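Local structure of 2-dehydropantoate 2-reductase (Porphyromonas gingivalis, 2QYT) at residues Gln7-Ala12 with Ala178-Ala183; Ala28-Ala31 with Leu37-Val40; Met204-Ala209 with Glu235-Leu240; Phe241-Gly246 with Leu297-Pro302. The protein probably catalyses the NADPH-dependent reduction of 2-dehydropantoate (ketopantoate) to (R)-pantoate in the pathway to pantothenate. All coordinates share one frame; numbering follows the deposited sequence.

Contact 1 of 4, residues Gln7-Ala12 with Ala178-Ala183; sequences QPIKIA and AELLTA
L180 projects from its helix onto two isoleucines of the first strand, I9 and I11. The contact between the segments is apolar. One methyl of the leucine serves each isoleucine. L180 CD1 meets I9 at two points: I9 CD1 lies 3.8 Å from L180 CD1, and I9 CG2 lies 3.8 Å from the same methyl. These two side chains reach toward each other, tip to tip. I11 behaves differently. It slides past L180 in the opposite direction, and I11 CD1 comes within 3.7 Å of L180 CD2. The leucine CG stands anti to the backbone N (chi1 -173°), which extends the fork toward the strand, where its two methyls diverge to the two isoleucines.

The backbone polar groups listed here pair away from this contact. In the helix, A183 N donates to E179 O at 2.9 Å. The strand bonds to residues on its two sides: I9 with L37 and E39, I11 with E39, and K10 with D85 and Y86.

Strand 9-14 is the middle strand of the five-stranded parallel sheet of the Rossmann-type domain, with strands 38-43 and 86-89 as its neighbours. Helix 172-183 lies over one face of that sheet. L180 also touches L38 of the adjacent strand and L27 of helix 18-33, which I11 touches too. The next residue, L181, packs on F161 and F163 of strand 158-164, so this helix bridges the two sheets.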
loop_
_atom_site.group_PDB
_atom_site.type_symbol
_atom_site.label_atom_id
_atom_site.label_comp_id
_atom_site.label_asym_id
_atom_site.label_seq_id
_atom_site.Cartn_x
_atom_site.Cartn_y
_atom_site.Cartn_z
ATOM N N GLN A 7 -27.435 -4.814 -8.806
ATOM C CA GLN A 7 -26.685 -3.594 -9.295
ATOM C C GLN A 7 -25.186 -3.840 -9.249
ATOM O O GLN A 7 -24.715 -4.485 -8.309
ATOM C CB GLN A 7 -27.024 -2.368 -8.440
ATOM C CG GLN A 7 -28.094 -1.479 -9.016
ATOM C CD GLN A 7 -27.542 -0.399 -9.956
ATOM O OE1 GLN A 7 -28.215 -0.006 -10.926
ATOM N NE2 GLN A 7 -26.342 0.110 -9.660
ATOM N N PRO A 8 -24.426 -3.317 -10.248
ATOM C CA PRO A 8 -23.009 -3.632 -10.289
ATOM C C PRO A 8 -22.223 -2.970 -9.148
ATOM O O PRO A 8 -22.511 -1.834 -8.745
ATOM C CB PRO A 8 -22.548 -3.111 -11.658
ATOM C CG PRO A 8 -23.579 -2.054 -12.035
ATOM C CD PRO A 8 -24.847 -2.416 -11.346
ATOM N N ILE A 9 -21.251 -3.701 -8.618
ATOM C CA ILE A 9 -20.291 -3.111 -7.696
ATOM C C ILE A 9 -19.257 -2.363 -8.539
ATOM O O ILE A 9 -18.909 -2.794 -9.618
ATOM C CB ILE A 9 -19.637 -4.189 -6.804
ATOM C CG1 ILE A 9 -20.721 -4.873 -5.973
ATOM C CG2 ILE A 9 -18.616 -3.574 -5.882
ATOM C CD1 ILE A 9 -20.287 -6.272 -5.495
ATOM N N LYS A 10 -18.804 -1.218 -8.053
ATOM C CA LYS A 10 -17.981 -0.295 -8.823
ATOM C C LYS A 10 -16.717 -0.062 -8.004
ATOM O O LYS A 10 -16.805 0.405 -6.845
ATOM C CB LYS A 10 -18.754 1.019 -9.010
ATOM C CG LYS A 10 -20.039 0.866 -9.854
ATOM C CD LYS A 10 -20.769 2.209 -9.900
ATOM C CE LYS A 10 -22.188 2.077 -10.446
ATOM N NZ LYS A 10 -22.787 3.440 -10.826
ATOM N N ILE A 11 -15.554 -0.406 -8.587
ATOM C CA ILE A 11 -14.259 -0.170 -7.985
ATOM C C ILE A 11 -13.412 0.730 -8.874
ATOM O O ILE A 11 -13.317 0.496 -10.079
ATOM C CB ILE A 11 -13.463 -1.531 -7.818
ATOM C CG1 ILE A 11 -14.273 -2.535 -7.009
ATOM C CG2 ILE A 11 -12.099 -1.319 -7.136
ATOM C CD1 ILE A 11 -13.387 -3.559 -6.280
ATOM N N ALA A 12 -12.769 1.738 -8.296
ATOM C CA ALA A 12 -11.804 2.543 -9.024
ATOM C C ALA A 12 -10.383 2.338 -8.493
ATOM O O ALA A 12 -10.176 2.154 -7.283
ATOM C CB ALA A 12 -12.178 3.961 -8.940
ATOM N N ALA A 178 -13.882 -8.389 0.648
ATOM C CA ALA A 178 -12.985 -9.536 0.834
ATOM C C ALA A 178 -13.357 -10.669 -0.130
ATOM O O ALA A 178 -12.511 -11.162 -0.828
ATOM C CB ALA A 178 -13.027 -10.001 2.273
ATOM N N GLU A 179 -14.632 -11.052 -0.171
ATOM C CA GLU A 179 -15.158 -12.024 -1.143
ATOM C C GLU A 179 -14.888 -11.651 -2.576
ATOM O O GLU A 179 -14.565 -12.486 -3.422
ATOM C CB GLU A 179 -16.682 -12.132 -0.974
ATOM C CG GLU A 179 -17.129 -12.788 0.312
ATOM C CD GLU A 179 -18.580 -13.264 0.234
ATOM O OE1 GLU A 179 -18.857 -14.412 0.620
ATOM O OE2 GLU A 179 -19.454 -12.497 -0.239
ATOM N N LEU A 180 -15.046 -10.374 -2.857
ATOM C CA LEU A 180 -14.839 -9.870 -4.178
ATOM C C LEU A 180 -13.340 -9.885 -4.611
ATOM O O LEU A 180 -12.993 -10.237 -5.743
ATOM C CB LEU A 180 -15.415 -8.470 -4.218
ATOM C CG LEU A 180 -15.472 -7.744 -5.534
ATOM C CD1 LEU A 180 -16.550 -6.690 -5.405
ATOM C CD2 LEU A 180 -14.091 -7.122 -5.684
ATOM N N LEU A 181 -12.457 -9.487 -3.701
ATOM C CA LEU A 181 -11.017 -9.591 -3.945
ATOM C C LEU A 181 -10.560 -11.052 -4.144
ATOM O O LEU A 181 -9.752 -11.353 -5.019
ATOM C CB LEU A 181 -10.252 -8.959 -2.774
ATOM C CG LEU A 181 -10.319 -7.440 -2.600
ATOM C CD1 LEU A 181 -9.754 -7.029 -1.246
ATOM C CD2 LEU A 181 -9.677 -6.660 -3.778
ATOM N N THR A 182 -11.079 -11.962 -3.348
ATOM C CA THR A 182 -10.591 -13.337 -3.457
ATOM C C THR A 182 -11.214 -14.066 -4.695
ATOM O O THR A 182 -10.572 -14.933 -5.300
ATOM C CB THR A 182 -10.746 -14.130 -2.124
ATOM O OG1 THR A 182 -11.946 -14.869 -2.143
ATOM C CG2 THR A 182 -10.811 -13.230 -0.918
ATOM N N ALA A 183 -12.453 -13.714 -5.048
ATOM C CA ALA A 183 -13.043 -14.124 -6.344
ATOM C C ALA A 183 -12.237 -13.655 -7.579
ATOM O O ALA A 183 -12.281 -14.258 -8.635
ATOM C CB ALA A 183 -14.507 -13.684 -6.429
#

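Contact 2 of 4, residues Ala28-Ala31 with Leu37-Val40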
loop_
_atom_site.group_PDB
_atom_site.type_symbol
_atom_site.label_atom_id
_atom_site.label_comp_id
_atom_site.label_asym_id
_atom_site.label_seq_id
_atom_site.Cartn_x
_atom_site.Cartn_y
_atom_site.Cartn_z
ATOM N N ALA A 28 -10.124 -6.148 -13.154
ATOM C CA ALA A 28 -10.696 -6.035 -14.521
ATOM C C ALA A 28 -10.899 -7.371 -15.226
ATOM O O ALA A 28 -11.827 -7.528 -15.998
ATOM C CB ALA A 28 -9.801 -5.139 -15.379
ATOM N N LEU A 29 -10.012 -8.340 -14.986
ATOM C CA LEU A 29 -10.188 -9.689 -15.560
ATOM C C LEU A 29 -11.462 -10.333 -15.085
ATOM O O LEU A 29 -12.172 -10.955 -15.854
ATOM C CB LEU A 29 -9.016 -10.615 -15.198
ATOM C CG LEU A 29 -7.663 -10.334 -15.863
ATOM C CD1 LEU A 29 -6.676 -11.382 -15.433
ATOM C CD2 LEU A 29 -7.837 -10.352 -17.362
ATOM N N ARG A 30 -11.701 -10.234 -13.794
ATOM C CA ARG A 30 -12.892 -10.749 -13.177
ATOM C C ARG A 30 -14.141 -10.011 -13.647
ATOM O O ARG A 30 -15.201 -10.608 -13.876
ATOM C CB ARG A 30 -12.705 -10.630 -11.655
ATOM C CG ARG A 30 -13.964 -10.885 -10.840
ATOM C CD ARG A 30 -14.232 -12.354 -10.803
ATOM N NE ARG A 30 -15.408 -12.664 -10.003
ATOM C CZ ARG A 30 -15.993 -13.851 -9.976
ATOM N NH1 ARG A 30 -15.516 -14.874 -10.691
ATOM N NH2 ARG A 30 -17.046 -14.016 -9.209
ATOM N N ALA A 31 -14.035 -8.699 -13.822
ATOM C CA ALA A 31 -15.190 -7.918 -14.294
ATOM C C ALA A 31 -15.573 -8.300 -15.736
ATOM O O ALA A 31 -16.715 -8.187 -16.135
ATOM C CB ALA A 31 -14.908 -6.428 -14.160
ATOM N N LEU A 37 -21.546 -7.599 -13.226
ATOM C CA LEU A 37 -21.645 -7.626 -11.779
ATOM C C LEU A 37 -20.578 -6.702 -11.200
ATOM O O LEU A 37 -20.652 -6.274 -10.059
ATOM C CB LEU A 37 -21.431 -9.041 -11.262
ATOM C CG LEU A 37 -22.415 -10.110 -11.754
ATOM C CD1 LEU A 37 -21.894 -11.500 -11.321
ATOM C CD2 LEU A 37 -23.835 -9.856 -11.259
ATOM N N LEU A 38 -19.594 -6.374 -12.013
ATOM C CA LEU A 38 -18.484 -5.599 -11.524
ATOM C C LEU A 38 -18.034 -4.625 -12.592
ATOM O O LEU A 38 -17.826 -5.025 -13.725
ATOM C CB LEU A 38 -17.362 -6.565 -11.109
ATOM C CG LEU A 38 -16.082 -6.083 -10.458
ATOM C CD1 LEU A 38 -16.424 -5.464 -9.103
ATOM C CD2 LEU A 38 -15.086 -7.250 -10.270
ATOM N N GLU A 39 -17.876 -3.354 -12.214
ATOM C CA GLU A 39 -17.298 -2.327 -13.088
ATOM C C GLU A 39 -15.964 -1.892 -12.480
ATOM O O GLU A 39 -15.913 -1.532 -11.320
ATOM C CB GLU A 39 -18.244 -1.115 -13.241
ATOM C CG GLU A 39 -19.548 -1.449 -13.919
ATOM C CD GLU A 39 -20.492 -0.249 -14.034
ATOM O OE1 GLU A 39 -20.100 0.903 -13.672
ATOM O OE2 GLU A 39 -21.651 -0.470 -14.475
ATOM N N VAL A 40 -14.890 -1.915 -13.267
ATOM C CA VAL A 40 -13.569 -1.549 -12.803
ATOM C C VAL A 40 -13.024 -0.375 -13.631
ATOM O O VAL A 40 -12.881 -0.467 -14.851
ATOM C CB VAL A 40 -12.587 -2.806 -12.834
ATOM C CG1 VAL A 40 -11.176 -2.465 -12.352
ATOM C CG2 VAL A 40 -13.110 -3.874 -11.941
HETATM O O HOH W 1 -19.032 -8.014 -14.117
#
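A31 sets its single methyl against both L38 and V40. A31 CB sits 3.9 Å from L38 CG and 3.8 Å from V40 CG2. The same methyl lies 3.3 Å from the backbone O of L38, a close carbon-to-oxygen approach. The backbones are near each other here, consistent with the small side chain of A31: the CA atoms of A31 and L38 are 4.9 Å apart.

V40 turns its other branch to the previous turn of the helix. V40 CG1 is 4.3 Å from A28 CB. The branch CG1 stands anti to the backbone N (chi1 180°), which leaves CG2 to face A31. At the outer edge, R30 gives only the aliphatic start of its chain. R30 CG rests 3.8 Å from L38 CD2, and the two side chains cross at about a right angle. R30 also packs on A183 and A184.

This is the second half of a beta-alpha-beta crossover, where helix 18-33 returns to strand 38-43 of the Rossmann-type sheet. One water links the backbones of A31 and L38. It accepts from L38 N at 2.7 Å, and it can donate to A31 O at 3.1 Å, although other acceptors compete for its protons. Side-chain packing across the contact is thus apolar, and the polar link between helix and strand runs through water, from backbone to backbone.

Contact 3 of 4, residues Met204-Ala209 with Glu235-Leu240; sequences MISVTA and EEVAEL
This is a small, buried helix-helix contact in the all-helical C-terminal region, made mainly by V207 and V237. It joins helix 194-215 to helix 227-244. The backbones come nearest at this pair, with the CA atoms of V207 and V237 7.7 Å apart. One methyl from each side does the touching: V207 CG1 lies 3.9 Å from V237 CG1. The two side chains cross at about a right angle. V237 holds CG1 between its backbone N and carbonyl carbon (chi1 81°), and this branch is the one that meets V207. Its other methyl, CG2, turns to S206 and lies 4.4 Å from S206 OG.

The hydroxyl of S206 is buried, but its polar needs are met outside the pair. It is hydrogen-bonded to L286 O and to the hydroxyl of Y304. Beside V237, the carboxylate of E236 takes the backbone N atoms of M303 and Y304, at the start of helix 302-309. The N-terminal end of that helix would probably help stabilise the negative charge.

Y304 touches both V207 and V237, so helix 302-309 packs against both partners. Helix 252-262 adds Q260 against V207, and helix 288-296 adds V290 against S206.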
loop_
_atom_site.group_PDB
_atom_site.type_symbol
_atom_site.label_atom_id
_atom_site.label_comp_id
_atom_site.label_asym_id
_atom_site.label_seq_id
_atom_site.Cartn_x
_atom_site.Cartn_y
_atom_site.Cartn_z
HETATM N N MSE A 204 9.527 -2.946 9.184
HETATM C CA MSE A 204 10.423 -3.691 8.302
HETATM C C MSE A 204 11.056 -2.822 7.213
HETATM O O MSE A 204 12.260 -2.844 6.983
HETATM C CB MSE A 204 9.640 -4.806 7.619
HETATM C CG MSE A 204 9.220 -5.929 8.532
HETATM SE SE MSE A 204 10.742 -6.963 9.145
HETATM C CE MSE A 204 11.447 -7.516 7.397
ATOM N N ILE A 205 10.215 -2.068 6.517
ATOM C CA ILE A 205 10.689 -1.248 5.409
ATOM C C ILE A 205 11.365 0.029 5.910
ATOM O O ILE A 205 12.292 0.524 5.288
ATOM C CB ILE A 205 9.582 -0.956 4.388
ATOM C CG1 ILE A 205 10.101 -0.015 3.299
ATOM C CG2 ILE A 205 8.391 -0.349 5.065
ATOM C CD1 ILE A 205 9.113 0.316 2.211
ATOM N N SER A 206 10.917 0.546 7.047
ATOM C CA SER A 206 11.627 1.638 7.703
ATOM C C SER A 206 13.062 1.169 8.015
ATOM O O SER A 206 14.027 1.687 7.455
ATOM C CB SER A 206 10.864 2.083 8.960
ATOM O OG SER A 206 11.509 3.141 9.639
ATOM N N VAL A 207 13.212 0.146 8.848
ATOM C CA VAL A 207 14.576 -0.291 9.235
ATOM C C VAL A 207 15.420 -0.605 7.997
ATOM O O VAL A 207 16.519 -0.077 7.860
ATOM C CB VAL A 207 14.617 -1.451 10.265
ATOM C CG1 VAL A 207 13.835 -1.094 11.544
ATOM C CG2 VAL A 207 14.116 -2.737 9.660
ATOM N N THR A 208 14.871 -1.413 7.087
ATOM C CA THR A 208 15.574 -1.869 5.879
ATOM C C THR A 208 15.976 -0.710 4.969
ATOM O O THR A 208 17.131 -0.628 4.542
ATOM C CB THR A 208 14.740 -2.894 5.072
ATOM O OG1 THR A 208 14.424 -4.018 5.902
ATOM C CG2 THR A 208 15.500 -3.364 3.839
ATOM N N ALA A 209 15.027 0.183 4.691
ATOM C CA ALA A 209 15.312 1.367 3.879
ATOM C C ALA A 209 16.380 2.236 4.537
ATOM O O ALA A 209 17.397 2.533 3.916
ATOM C CB ALA A 209 14.043 2.170 3.583
ATOM N N GLU A 235 14.829 -2.208 17.673
ATOM C CA GLU A 235 14.409 -1.895 19.045
ATOM C C GLU A 235 13.823 -0.491 19.139
ATOM O O GLU A 235 12.867 -0.264 19.889
ATOM C CB GLU A 235 15.577 -2.023 20.028
ATOM C CG GLU A 235 15.991 -3.457 20.373
ATOM C CD GLU A 235 17.098 -3.513 21.430
ATOM O OE1 GLU A 235 17.317 -4.620 21.994
ATOM O OE2 GLU A 235 17.760 -2.469 21.702
ATOM N N GLU A 236 14.399 0.432 18.369
ATOM C CA GLU A 236 13.979 1.823 18.359
ATOM C C GLU A 236 12.566 2.017 17.766
ATOM O O GLU A 236 11.687 2.586 18.434
ATOM C CB GLU A 236 15.014 2.687 17.632
ATOM C CG GLU A 236 16.118 3.182 18.541
ATOM C CD GLU A 236 17.188 3.973 17.816
ATOM O OE1 GLU A 236 16.949 4.386 16.657
ATOM O OE2 GLU A 236 18.277 4.179 18.416
ATOM N N VAL A 237 12.372 1.544 16.532
ATOM C CA VAL A 237 11.076 1.564 15.862
ATOM C C VAL A 237 10.031 0.822 16.703
ATOM O O VAL A 237 8.880 1.260 16.792
ATOM C CB VAL A 237 11.155 1.032 14.357
ATOM C CG1 VAL A 237 11.159 -0.498 14.259
ATOM C CG2 VAL A 237 10.017 1.647 13.481
ATOM N N ALA A 238 10.443 -0.276 17.338
ATOM C CA ALA A 238 9.545 -1.072 18.179
ATOM C C ALA A 238 9.156 -0.319 19.438
ATOM O O ALA A 238 7.973 -0.316 19.808
ATOM C CB ALA A 238 10.145 -2.415 18.524
ATOM N N GLU A 239 10.141 0.333 20.068
ATOM C CA GLU A 239 9.914 1.223 21.212
ATOM C C GLU A 239 8.977 2.379 20.847
ATOM O O GLU A 239 8.085 2.713 21.631
ATOM C CB GLU A 239 11.245 1.776 21.746
ATOM C CG GLU A 239 11.168 2.449 23.120
ATOM C CD GLU A 239 12.512 2.991 23.602
ATOM O OE1 GLU A 239 13.525 2.903 22.858
ATOM O OE2 GLU A 239 12.550 3.516 24.740
ATOM N N LEU A 240 9.195 2.980 19.671
ATOM C CA LEU A 240 8.347 4.075 19.173
ATOM C C LEU A 240 6.884 3.646 19.147
ATOM O O LEU A 240 6.017 4.307 19.729
ATOM C CB LEU A 240 8.769 4.537 17.765
ATOM C CG LEU A 240 7.905 5.623 17.074
ATOM C CD1 LEU A 240 8.720 6.417 16.097
ATOM C CD2 LEU A 240 6.671 5.096 16.361
#

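Contact 4 of 4, residues Phe241-Gly246 with Leu297-Pro302; sequences FRAKYG and LRVDLP
L297 packs against A243 and K244 where two helix ends meet in the helical C-terminal domain of the ketopantoate reductase fold. Helix 227-244 finishes here, and residues 297-301 connect helix 288-296 to helix 302-309. The contact is apolar and lies near the surface.

One methyl of the leucine carries most of it. L297 CD2 is 3.6 Å from A243 CB and 3.2 Å from K244 CB. The second distance is tighter than usual for two carbons, and L297 chi2 (34°) is off the usual staggered values, so the exact placing of this methyl is somewhat doubtful. The fork of L297 lies against the root of the lysine, and L297 CD1 is 3.9 Å from K244 CB. A243 has a second, looser neighbour in V299, whose CG2 lies 4.1 Å from A243 CB.

The next shell helps place these groups. V299 also touches E239 and A294, one on each of the two helices. L301, at the N-cap position of helix 302-309, is buried against V290 and A294. K244 only lends its root to L297, because the end of its chain leads away from the loop: its amine, NZ, is hydrogen-bonded to the hydroxyl OH of Y289 on helix 288-296.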
loop_
_atom_site.group_PDB
_atom_site.type_symbol
_atom_site.label_atom_id
_atom_site.label_comp_id
_atom_site.label_asym_id
_atom_site.label_seq_id
_atom_site.Cartn_x
_atom_site.Cartn_y
_atom_site.Cartn_z
ATOM N N PHE A 241 6.633 2.533 18.466
ATOM C CA PHE A 241 5.289 2.027 18.294
ATOM C C PHE A 241 4.691 1.559 19.611
ATOM O O PHE A 241 3.518 1.837 19.900
ATOM C CB PHE A 241 5.246 0.964 17.190
ATOM C CG PHE A 241 5.235 1.558 15.805
ATOM C CD1 PHE A 241 6.417 1.949 15.187
ATOM C CD2 PHE A 241 4.039 1.774 15.140
ATOM C CE1 PHE A 241 6.410 2.534 13.922
ATOM C CE2 PHE A 241 4.024 2.355 13.870
ATOM C CZ PHE A 241 5.218 2.732 13.265
ATOM N N ARG A 242 5.516 0.900 20.426
ATOM C CA ARG A 242 5.127 0.484 21.777
ATOM C C ARG A 242 4.670 1.668 22.629
ATOM O O ARG A 242 3.895 1.496 23.569
ATOM C CB ARG A 242 6.264 -0.281 22.462
ATOM C CG ARG A 242 5.776 -1.391 23.374
ATOM C CD ARG A 242 6.913 -2.202 23.955
ATOM N NE ARG A 242 7.591 -3.032 22.958
ATOM C CZ ARG A 242 8.896 -2.979 22.696
ATOM N NH1 ARG A 242 9.682 -2.130 23.354
ATOM N NH2 ARG A 242 9.417 -3.784 21.775
ATOM N N ALA A 243 5.136 2.864 22.275
ATOM C CA ALA A 243 4.733 4.091 22.955
ATOM C C ALA A 243 3.402 4.671 22.465
ATOM O O ALA A 243 2.541 5.006 23.284
ATOM C CB ALA A 243 5.838 5.134 22.865
ATOM N N LYS A 244 3.225 4.786 21.147
ATOM C CA LYS A 244 2.053 5.500 20.603
ATOM C C LYS A 244 0.783 4.680 20.433
ATOM O O LYS A 244 -0.304 5.179 20.735
ATOM C CB LYS A 244 2.383 6.281 19.318
ATOM C CG LYS A 244 2.791 5.456 18.100
ATOM C CD LYS A 244 2.819 6.316 16.842
ATOM C CE LYS A 244 1.443 6.920 16.534
ATOM N NZ LYS A 244 1.463 7.764 15.308
ATOM N N TYR A 245 0.908 3.438 19.956
ATOM C CA TYR A 245 -0.245 2.535 19.880
ATOM C C TYR A 245 -0.315 1.643 21.127
ATOM O O TYR A 245 -0.786 0.498 21.064
ATOM C CB TYR A 245 -0.226 1.659 18.611
ATOM C CG TYR A 245 -0.122 2.426 17.305
ATOM C CD1 TYR A 245 -1.284 2.826 16.591
ATOM C CD2 TYR A 245 1.135 2.715 16.754
ATOM C CE1 TYR A 245 -1.180 3.523 15.366
ATOM C CE2 TYR A 245 1.250 3.404 15.543
ATOM C CZ TYR A 245 0.099 3.805 14.848
ATOM O OH TYR A 245 0.256 4.484 13.650
ATOM N N GLY A 246 0.190 2.171 22.242
ATOM C CA GLY A 246 -0.058 1.638 23.590
ATOM C C GLY A 246 0.357 0.211 23.920
ATOM O O GLY A 246 0.731 -0.078 25.064
ATOM N N LEU A 297 6.427 11.578 21.413
ATOM C CA LEU A 297 6.163 10.587 22.460
ATOM C C LEU A 297 7.298 10.562 23.488
ATOM O O LEU A 297 7.403 9.628 24.289
ATOM C CB LEU A 297 6.014 9.196 21.841
ATOM C CG LEU A 297 4.723 8.640 21.230
ATOM C CD1 LEU A 297 3.845 9.666 20.517
ATOM C CD2 LEU A 297 5.161 7.578 20.274
ATOM N N ARG A 298 8.119 11.614 23.461
ATOM C CA ARG A 298 9.352 11.769 24.265
ATOM C C ARG A 298 10.239 10.519 24.413
ATOM O O ARG A 298 10.614 10.137 25.528
ATOM C CB ARG A 298 9.160 12.573 25.582
ATOM C CG ARG A 298 7.743 12.701 26.131
ATOM C CD ARG A 298 6.853 13.561 25.237
ATOM N NE ARG A 298 6.846 14.985 25.573
ATOM C CZ ARG A 298 6.021 15.876 25.016
ATOM N NH1 ARG A 298 5.138 15.498 24.087
ATOM N NH2 ARG A 298 6.080 17.150 25.383
ATOM N N VAL A 299 10.572 9.913 23.270
ATOM C CA VAL A 299 11.417 8.713 23.201
ATOM C C VAL A 299 12.751 8.992 22.483
ATOM O O VAL A 299 12.782 9.445 21.328
ATOM C CB VAL A 299 10.696 7.525 22.479
ATOM C CG1 VAL A 299 11.481 6.247 22.655
ATOM C CG2 VAL A 299 9.280 7.321 23.004
ATOM N N ASP A 300 13.857 8.716 23.168
ATOM C CA ASP A 300 15.167 8.864 22.535
ATOM C C ASP A 300 15.442 7.709 21.573
ATOM O O ASP A 300 15.339 6.537 21.942
ATOM C CB ASP A 300 16.285 8.991 23.579
ATOM C CG ASP A 300 17.532 9.687 23.025
ATOM O OD1 ASP A 300 18.570 9.754 23.760
ATOM O OD2 ASP A 300 17.479 10.173 21.859
ATOM N N LEU A 301 15.757 8.053 20.327
ATOM C CA LEU A 301 16.125 7.063 19.314
ATOM C C LEU A 301 17.411 7.517 18.654
ATOM O O LEU A 301 17.366 8.107 17.571
ATOM C CB LEU A 301 15.041 6.887 18.242
ATOM C CG LEU A 301 13.558 6.746 18.586
ATOM C CD1 LEU A 301 12.776 6.617 17.289
ATOM C CD2 LEU A 301 13.269 5.558 19.489
ATOM N N PRO A 302 18.563 7.256 19.313
ATOM C CA PRO A 302 19.860 7.722 18.819
ATOM C C PRO A 302 20.277 7.189 17.442
ATOM O O PRO A 302 20.779 7.961 16.633
ATOM C CB PRO A 302 20.845 7.277 19.914
ATOM C CG PRO A 302 20.145 6.205 20.666
ATOM C CD PRO A 302 18.687 6.529 20.593
#

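From the N terminus, strand 9-14 opens contact 1. Helix 18-33 and strand 38-43 then meet in contact 2, which closes a short loop within the longer one that contact 1 closes at helix 172-183. The two touch, with centres 7 Å apart, and tie one face of the Rossmann-type sheet to its helices. Contacts 3 and 4 follow in series in the helical C-terminal part. Contact 3 closes at 235-240, and the same helix opens contact 4 directly afterwards, which closes at 297-302. No loops cross. Contacts 3 and 4 lie across the chain's centre from contacts 1 and 2; the centres of contacts 1 and 3 are about 34 Å apart.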